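Local coordinates for protein prolyl-tRNA synthetase (Giardia lamblia ATCC 50803, PDB 3IAL) that probably catalyses the ATP-dependent attachment of proline to tRNA(Pro), and is held here with its prolyl-adenylate intermediate bound, at residues B[185-190]-B[239-244]. Sequence-based numbering, arbitrary orientation.
Sequences SQLSDY and AGIHNL. With PR8 (5'-O-[(R)-hydroxy{[(2S)-pyrrolidin-2-ylcarbonyl]oxy}phosphoryl]adenosine), chain H.
Two rings frame this contact, Tyr190 on the helix side and His242 on the ligand side of the strand. One face of the Tyr190 ring carries the carbonyl oxygen of Gln186, offset toward the rim, one turn earlier in the helix and the same oxygen that accepts the Tyr190 backbone N-H; Ile241 CG2 approaches the ring obliquely, 3.8 Å from Tyr190 CD2. The His242 ring meets the prolyl-adenylate with its edge: NE2 donates to PR8 O10, the oxygen joining prolyl carbonyl and phosphate, at 2.8 Å and a bent 134°, and reaches O2P only weakly. At the other ring nitrogen, ND1 is hydrogen-bonded to Ser223, which helps fix the ring's rotation, while Phe217 meets the ring.

On the strand's other side the contact is made largely by apolar side chains, with no hydrogen bond between the segments. Ile241 points at the helix, and its CG1, anti to the carbonyl carbon (chi1 -73°), carries CD1 to Tyr190 CB at 3.7 Å. Ile241 CG2, the other branch, packs 3.7 Å from Leu187 CG. Leu187 starts out past the strand, but its methyls bend in: CD1 lies 3.9 Å from the carbonyl oxygen of His242, and CD2 touches Asn243 CB, the two side chains crossing at about a right angle. Asn243 turns its amide nitrogen to Tyr222 OH.

Alternation along the strand thus sends Ile241 into the core and His242 to the bound prolyl-adenylate, while Gly240, with no side chain, lets its CA come within 3.2 Å of PR8 O2P.

Segment 185-190 of helix 180-201 runs at 170° to segment 239-244 of strand 235-245, their axes 8.9 Å apart at closest, backing the antiparallel sheet of the class II synthetase core. Tyr190 also covers strands 167-177 and 263-274, bonding Thr269 through its hydroxyl, and strand 235-245 pairs with 222-229 and 263-274.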
ATOM      1  N   SER B 185       9.903  26.381  -1.932  1.00 29.64           N
ATOM      2  CA  SER B 185       9.136  26.103  -0.711  1.00 29.98           C
ATOM      3  C   SER B 185       8.748  24.618  -0.597  1.00 30.36           C
ATOM      4  O   SER B 185       8.705  24.060   0.510  1.00 28.75           O
ATOM      5  CB  SER B 185       7.879  26.981  -0.650  1.00 31.84           C
ATOM      6  OG  SER B 185       7.036  26.586   0.427  1.00 38.10           O
ATOM      7  N   GLN B 186       8.468  23.977  -1.732  1.00 28.43           N
ATOM      8  CA  GLN B 186       8.115  22.550  -1.721  1.00 27.21           C
ATOM      9  C   GLN B 186       9.244  21.671  -1.165  1.00 27.60           C
ATOM     10  O   GLN B 186       8.986  20.694  -0.466  1.00 25.03           O
ATOM     11  CB  GLN B 186       7.745  22.057  -3.118  1.00 25.13           C
ATOM     12  CG  GLN B 186       7.061  20.680  -3.130  1.00 26.66           C
ATOM     13  CD  GLN B 186       5.749  20.701  -2.380  1.00 26.71           C
ATOM     14  OE1 GLN B 186       4.940  21.600  -2.572  1.00 26.14           O
ATOM     15  NE2 GLN B 186       5.550  19.735  -1.487  1.00 27.24           N
ATOM     16  N   LEU B 187      10.485  22.006  -1.504  1.00 27.90           N
ATOM     17  CA  LEU B 187      11.640  21.265  -0.992  1.00 27.55           C
ATOM     18  C   LEU B 187      11.666  21.223   0.536  1.00 28.49           C
ATOM     19  O   LEU B 187      11.939  20.173   1.118  1.00 29.92           O
ATOM     20  CB  LEU B 187      12.948  21.822  -1.550  1.00 26.00           C
ATOM     21  CG  LEU B 187      13.465  21.199  -2.856  1.00 26.65           C
ATOM     22  CD1 LEU B 187      12.392  21.044  -3.926  1.00 25.09           C
ATOM     23  CD2 LEU B 187      14.634  22.016  -3.388  1.00 27.75           C
ATOM     24  N   SER B 188      11.361  22.346   1.182  1.00 29.77           N
ATOM     25  CA  SER B 188      11.255  22.387   2.642  1.00 29.62           C
ATOM     26  C   SER B 188      10.147  21.468   3.147  1.00 29.06           C
ATOM     27  O   SER B 188      10.321  20.794   4.161  1.00 28.01           O
ATOM     28  CB  SER B 188      10.978  23.808   3.142  1.00 30.17           C
ATOM     29  OG  SER B 188      11.999  24.692   2.729  1.00 38.49           O
ATOM     30  N   ASP B 189       9.006  21.445   2.453  1.00 29.03           N
ATOM     31  CA  ASP B 189       7.912  20.530   2.821  1.00 30.12           C
ATOM     32  C   ASP B 189       8.367  19.077   2.751  1.00 29.03           C
ATOM     33  O   ASP B 189       8.044  18.285   3.632  1.00 30.39           O
ATOM     34  CB  ASP B 189       6.673  20.734   1.934  1.00 29.60           C
ATOM     35  CG  ASP B 189       5.880  21.970   2.312  1.00 33.27           C
ATOM     36  OD1 ASP B 189       6.235  22.630   3.314  1.00 35.92           O
ATOM     37  OD2 ASP B 189       4.890  22.277   1.615  1.00 29.46           O
ATOM     38  N   TYR B 190       9.116  18.733   1.708  1.00 28.91           N
ATOM     39  CA  TYR B 190       9.658  17.382   1.577  1.00 28.37           C
ATOM     40  C   TYR B 190      10.595  17.090   2.756  1.00 27.45           C
ATOM     41  O   TYR B 190      10.498  16.036   3.372  1.00 27.52           O
ATOM     42  CB  TYR B 190      10.446  17.206   0.272  1.00 29.00           C
ATOM     43  CG  TYR B 190       9.680  17.272  -1.044  1.00 27.13           C
ATOM     44  CD1 TYR B 190       8.423  16.702  -1.204  1.00 29.13           C
ATOM     45  CD2 TYR B 190      10.271  17.850  -2.159  1.00 27.82           C
ATOM     46  CE1 TYR B 190       7.764  16.751  -2.442  1.00 27.16           C
ATOM     47  CE2 TYR B 190       9.631  17.898  -3.374  1.00 27.23           C
ATOM     48  CZ  TYR B 190       8.386  17.352  -3.522  1.00 26.12           C
ATOM     49  OH  TYR B 190       7.794  17.425  -4.770  1.00 23.60           O
ATOM     50  N   ALA B 239      17.674   9.799   1.068  1.00 25.46           N
ATOM     51  CA  ALA B 239      16.619  10.628   0.499  1.00 25.87           C
ATOM     52  C   ALA B 239      17.198  11.381  -0.680  1.00 25.54           C
ATOM     53  O   ALA B 239      18.358  11.779  -0.650  1.00 28.00           O
ATOM     54  CB  ALA B 239      16.076  11.599   1.526  1.00 23.03           C
ATOM     55  N   GLY B 240      16.386  11.558  -1.714  1.00 24.12           N
ATOM     56  CA  GLY B 240      16.732  12.411  -2.841  1.00 24.80           C
ATOM     57  C   GLY B 240      15.607  13.384  -3.089  1.00 24.49           C
ATOM     58  O   GLY B 240      14.472  12.973  -3.336  1.00 25.88           O
ATOM     59  N   ILE B 241      15.920  14.672  -3.005  1.00 24.51           N
ATOM     60  CA  ILE B 241      14.927  15.735  -3.096  1.00 26.37           C
ATOM     61  C   ILE B 241      15.409  16.754  -4.139  1.00 26.63           C
ATOM     62  O   ILE B 241      16.449  17.384  -3.961  1.00 29.29           O
ATOM     63  CB  ILE B 241      14.719  16.378  -1.695  1.00 26.86           C
ATOM     64  CG1 ILE B 241      13.932  15.418  -0.803  1.00 25.61           C
ATOM     65  CG2 ILE B 241      14.008  17.718  -1.785  1.00 27.83           C
ATOM     66  CD1 ILE B 241      13.857  15.819   0.666  1.00 26.31           C
ATOM     67  N   HIS B 242      14.651  16.909  -5.223  1.00 26.43           N
ATOM     68  CA  HIS B 242      15.144  17.601  -6.420  1.00 26.37           C
ATOM     69  C   HIS B 242      14.272  18.743  -6.921  1.00 25.41           C
ATOM     70  O   HIS B 242      13.046  18.649  -6.940  1.00 23.77           O
ATOM     71  CB  HIS B 242      15.318  16.583  -7.542  1.00 25.78           C
ATOM     72  CG  HIS B 242      15.995  15.326  -7.097  1.00 24.54           C
ATOM     73  ND1 HIS B 242      17.362  15.225  -6.980  1.00 27.63           N
ATOM     74  CD2 HIS B 242      15.495  14.135  -6.698  1.00 26.19           C
ATOM     75  CE1 HIS B 242      17.676  14.022  -6.541  1.00 27.80           C
ATOM     76  NE2 HIS B 242      16.562  13.338  -6.362  1.00 26.69           N
ATOM     77  N   ASN B 243      14.932  19.818  -7.341  1.00 26.24           N
ATOM     78  CA  ASN B 243      14.290  20.918  -8.046  1.00 25.40           C
ATOM     79  C   ASN B 243      14.636  20.731  -9.517  1.00 26.12           C
ATOM     80  O   ASN B 243      15.789  20.880  -9.911  1.00 20.92           O
ATOM     81  CB  ASN B 243      14.795  22.269  -7.520  1.00 25.67           C
ATOM     82  CG  ASN B 243      13.962  23.451  -8.027  1.00 27.07           C
ATOM     83  OD1 ASN B 243      13.418  23.416  -9.129  1.00 26.01           O
ATOM     84  ND2 ASN B 243      13.869  24.502  -7.219  1.00 20.19           N
ATOM     85  N   LEU B 244      13.638  20.363 -10.315  1.00 26.62           N
ATOM     86  CA  LEU B 244      13.845  20.041 -11.724  1.00 27.80           C
ATOM     87  C   LEU B 244      13.737  21.271 -12.632  1.00 29.75           C
ATOM     88  O   LEU B 244      13.955  21.177 -13.846  1.00 28.09           O
ATOM     89  CB  LEU B 244      12.842  18.972 -12.156  1.00 26.55           C
ATOM     90  CG  LEU B 244      12.901  17.673 -11.349  1.00 27.10           C
ATOM     91  CD1 LEU B 244      11.908  16.668 -11.925  1.00 27.54           C
ATOM     92  CD2 LEU B 244      14.318  17.092 -11.354  1.00 24.79           C
TER
HETATM   93  C   PR8 H 601      14.853  10.141  -7.671  1.00 41.68           C
HETATM   94  N   PR8 H 601      12.848  10.378  -8.999  1.00 37.95           N
HETATM   95  O   PR8 H 601      14.925   9.032  -8.203  1.00 39.80           O
HETATM   96  P   PR8 H 601      16.878   9.601  -6.335  0.70 54.76           P
HETATM   97  N1  PR8 H 601      18.310   0.242  -4.159  0.70 38.84           N
HETATM   98  C2  PR8 H 601      17.622   0.754  -3.145  0.70 36.35           C
HETATM   99  N3  PR8 H 601      17.315   2.052  -3.078  0.70 36.19           N
HETATM  100  C4  PR8 H 601      17.691   2.899  -4.035  0.70 40.17           C
HETATM  101  C5  PR8 H 601      18.422   2.400  -5.109  0.70 44.07           C
HETATM  102  C6  PR8 H 601      18.726   1.043  -5.159  0.70 44.75           C
HETATM  103  N6  PR8 H 601      19.419   0.548  -6.186  0.70 47.85           N
HETATM  104  N7  PR8 H 601      18.678   3.418  -5.921  0.70 45.67           N
HETATM  105  C8  PR8 H 601      18.137   4.515  -5.388  0.70 49.61           C
HETATM  106  N9  PR8 H 601      17.537   4.209  -4.229  0.70 48.94           N
HETATM  107  CA  PR8 H 601      13.679  11.065  -7.995  1.00 37.84           C
HETATM  108  CB  PR8 H 601      12.823  11.230  -6.750  1.00 35.99           C
HETATM  109  CD  PR8 H 601      11.468  10.422  -8.528  1.00 37.80           C
HETATM  110  CG  PR8 H 601      11.611  10.323  -7.004  1.00 35.60           C
HETATM  111  C1' PR8 H 601      16.826   5.192  -3.350  0.70 52.31           C
HETATM  112  O10 PR8 H 601      15.759  10.666  -6.802  1.00 43.66           O
HETATM  113  O1P PR8 H 601      17.864   9.280  -7.399  0.70 56.60           O
HETATM  114  C2' PR8 H 601      17.792   6.209  -2.695  0.70 54.66           C
HETATM  115  O2' PR8 H 601      17.400   6.450  -1.335  0.70 47.98           O
HETATM  116  O2P PR8 H 601      17.607  10.289  -5.080  0.70 58.29           O
HETATM  117  C3' PR8 H 601      17.524   7.475  -3.474  0.70 55.14           C
HETATM  118  O3' PR8 H 601      17.869   8.622  -2.693  0.70 53.41           O
HETATM  119  C4' PR8 H 601      16.016   7.334  -3.570  0.70 55.14           C
HETATM  120  O4' PR8 H 601      15.895   6.007  -4.130  0.70 53.59           O
HETATM  121  C5' PR8 H 601      15.474   8.412  -4.484  0.70 54.00           C
HETATM  122  O5' PR8 H 601      16.085   8.327  -5.756  0.70 54.92           O